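Local coordinates for protein MgGH51 (Meripilus giganteus, PDB 6ZPV) that hydrolyses alpha-L-arabinofuranosidic bonds, probably releasing terminal arabinofuranose from plant polysaccharides as a GH51 glycosidase, at residues Gly282-Met287 / Thr342-Glu347. Sequence-based numbering, arbitrary orientation.
With SO4 (sulfate ion), chain R.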
loop_
_atom_site.group_PDB
_atom_site.type_symbol
_atom_site.label_atom_id
_atom_site.label_comp_id
_atom_site.label_asym_id
_atom_site.label_seq_id
_atom_site.Cartn_x
_atom_site.Cartn_y
_atom_site.Cartn_z
ATOM N N GLY A 282 -9.077 -4.968 10.808
ATOM C CA GLY A 282 -10.115 -4.016 11.263
ATOM C C GLY A 282 -10.158 -2.707 10.523
ATOM O O GLY A 282 -10.858 -1.821 10.979
ATOM N N MET A 283 -9.466 -2.581 9.398
ATOM C CA MET A 283 -9.599 -1.385 8.564
ATOM C C MET A 283 -10.879 -1.450 7.730
ATOM O O MET A 283 -11.315 -2.549 7.400
ATOM C CB MET A 283 -8.419 -1.247 7.591
ATOM C CG MET A 283 -7.100 -0.936 8.272
ATOM S SD MET A 283 -5.756 -0.581 7.127
ATOM C CE MET A 283 -4.640 -1.921 7.510
ATOM N N GLU A 284 -11.409 -0.301 7.368
ATOM C CA GLU A 284 -12.467 -0.244 6.373
ATOM C C GLU A 284 -11.942 0.400 5.096
ATOM O O GLU A 284 -11.014 1.230 5.105
ATOM C CB GLU A 284 -13.686 0.512 6.858
ATOM C CG GLU A 284 -13.513 2.008 7.056
ATOM C CD GLU A 284 -14.797 2.630 7.585
ATOM O OE1 GLU A 284 -14.826 3.001 8.784
ATOM O OE2 GLU A 284 -15.770 2.702 6.812
ATOM N N PRO A 285 -12.496 0.020 3.926
ATOM C CA PRO A 285 -12.023 0.591 2.670
ATOM C C PRO A 285 -12.535 1.992 2.415
ATOM O O PRO A 285 -13.662 2.330 2.696
ATOM C CB PRO A 285 -12.598 -0.376 1.606
ATOM C CG PRO A 285 -13.812 -0.945 2.280
ATOM C CD PRO A 285 -13.464 -1.081 3.737
ATOM N N ILE A 286 -11.670 2.755 1.703
ATOM C CA ILE A 286 -12.120 3.890 0.877
ATOM C C ILE A 286 -11.786 3.456 -0.538
ATOM O O ILE A 286 -10.620 3.521 -0.940
ATOM C CB ILE A 286 -11.522 5.215 1.313
ATOM C CG1 ILE A 286 -11.903 5.566 2.746
ATOM C CG2 ILE A 286 -11.958 6.296 0.318
ATOM C CD1 ILE A 286 -11.339 6.849 3.301
ATOM N N MET A 287 -12.768 2.903 -1.249
ATOM C CA MET A 287 -12.510 2.228 -2.517
ATOM C C MET A 287 -12.763 3.164 -3.689
ATOM O O MET A 287 -13.844 3.742 -3.809
ATOM C CB MET A 287 -13.385 0.996 -2.639
ATOM C CG MET A 287 -13.099 0.200 -3.900
ATOM S SD MET A 287 -14.014 -1.341 -4.066
ATOM C CE MET A 287 -15.641 -0.689 -4.389
ATOM N N THR A 342 -17.446 -4.675 4.750
ATOM C CA THR A 342 -17.756 -3.284 5.067
ATOM C C THR A 342 -17.415 -2.399 3.841
ATOM O O THR A 342 -16.298 -2.549 3.295
ATOM C CB THR A 342 -16.914 -2.789 6.266
ATOM O OG1 THR A 342 -17.251 -3.603 7.379
ATOM C CG2 THR A 342 -17.132 -1.328 6.556
ATOM N N LEU A 343 -18.303 -1.464 3.493
ATOM C CA LEU A 343 -17.942 -0.422 2.485
ATOM C C LEU A 343 -18.862 0.777 2.706
ATOM O O LEU A 343 -20.046 0.716 2.417
ATOM C CB LEU A 343 -18.086 -0.933 1.056
ATOM C CG LEU A 343 -17.780 0.069 -0.025
ATOM C CD1 LEU A 343 -16.329 0.489 -0.062
ATOM C CD2 LEU A 343 -18.211 -0.464 -1.393
ATOM N N ARG A 344 -18.307 1.877 3.205
ATOM C CA ARG A 344 -19.056 3.093 3.487
ATOM C C ARG A 344 -18.702 4.226 2.541
ATOM O O ARG A 344 -19.460 5.216 2.506
ATOM C CB ARG A 344 -18.841 3.557 4.940
ATOM C CG ARG A 344 -19.267 2.526 5.972
ATOM C CD ARG A 344 -19.439 3.127 7.332
ATOM N NE ARG A 344 -18.231 3.642 7.896
ATOM C CZ ARG A 344 -18.100 4.542 8.885
ATOM N NH1 ARG A 344 -16.913 4.866 9.347
ATOM N NH2 ARG A 344 -19.153 5.128 9.400
ATOM N N PHE A 345 -17.554 4.155 1.869
ATOM C CA PHE A 345 -16.972 5.294 1.131
ATOM C C PHE A 345 -16.452 4.782 -0.234
ATOM O O PHE A 345 -15.670 3.841 -0.258
ATOM C CB PHE A 345 -15.778 5.857 1.908
ATOM C CG PHE A 345 -16.076 6.348 3.299
ATOM C CD1 PHE A 345 -16.821 7.486 3.505
ATOM C CD2 PHE A 345 -15.693 5.598 4.377
ATOM C CE1 PHE A 345 -17.099 7.908 4.795
ATOM C CE2 PHE A 345 -16.043 6.000 5.665
ATOM C CZ PHE A 345 -16.720 7.159 5.875
ATOM N N VAL A 346 -16.836 5.486 -1.288
ATOM C CA VAL A 346 -16.350 5.218 -2.637
ATOM C C VAL A 346 -15.851 6.525 -3.238
ATOM O O VAL A 346 -16.577 7.556 -3.166
ATOM C CB VAL A 346 -17.394 4.533 -3.548
ATOM C CG1 VAL A 346 -16.993 4.586 -5.006
ATOM C CG2 VAL A 346 -17.653 3.122 -3.053
ATOM N N GLU A 347 -14.644 6.485 -3.802
ATOM C CA GLU A 347 -14.057 7.673 -4.432
ATOM C C GLU A 347 -14.224 7.576 -5.948
ATOM O O GLU A 347 -13.943 6.527 -6.553
ATOM C CB GLU A 347 -12.574 7.793 -4.012
ATOM C CG GLU A 347 -11.907 9.065 -4.501
ATOM C CD GLU A 347 -10.654 9.441 -3.749
ATOM O OE1 GLU A 347 -10.268 8.710 -2.826
ATOM O OE2 GLU A 347 -10.058 10.526 -4.124
HETATM S S SO4 R . -17.406 7.431 12.253
HETATM O O1 SO4 R . -16.256 6.890 11.499
HETATM O O2 SO4 R . -18.570 6.597 12.260
HETATM O O3 SO4 R . -17.776 8.741 11.594
HETATM O O4 SO4 R . -16.886 7.771 13.569
HETATM O O HOH W 1 -15.757 1.620 4.309
#
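Phe345 lays the CB and CD2 side of its side chain against Ile286, with Ile286 CG1 4.0 Å from Phe345 CB. The Phe345 ring also has Arg344 CB over one face, offset toward the rim. Arg344 grips the Glu284 carboxylate side-on with two nitrogens, in a salt bridge. Arg344 NE meets the syn lone pair of Glu284 OE2 at 2.8 Å, almost straight at 178°. Arg344 NH1 reaches Glu284 OE1 at 2.9 Å, and the two flat groups are nearly coplanar. Beyond CG the Glu284 chain is extended (chi2 -178°), which carries its CD out toward the arginine. A water donates to Glu284 OE2 and Pro285 O and accepts from Arg344 N, where the backbones stand further apart. Further on, parallel pairing takes over: Met287 N bonds to Phe345 O, and Glu347 N to Met287 O at 2.9 Å. Leu343 CD1 packs on Pro285 CG at 3.7 Å and also touches Met287 CB, beside helix 306-320. Strands 284-289 and 345-348 are neighbours in the parallel (beta/alpha)8 barrel. A sulfate, probably from the crystallisation liquor and also held by Ser15, accepts from Arg344 NH1 and, at longer range, NH2. The two-point salt bridge would fix the guanidinium's rotation and, with the water, tie the loop before strand 345-347 to strand 284-287.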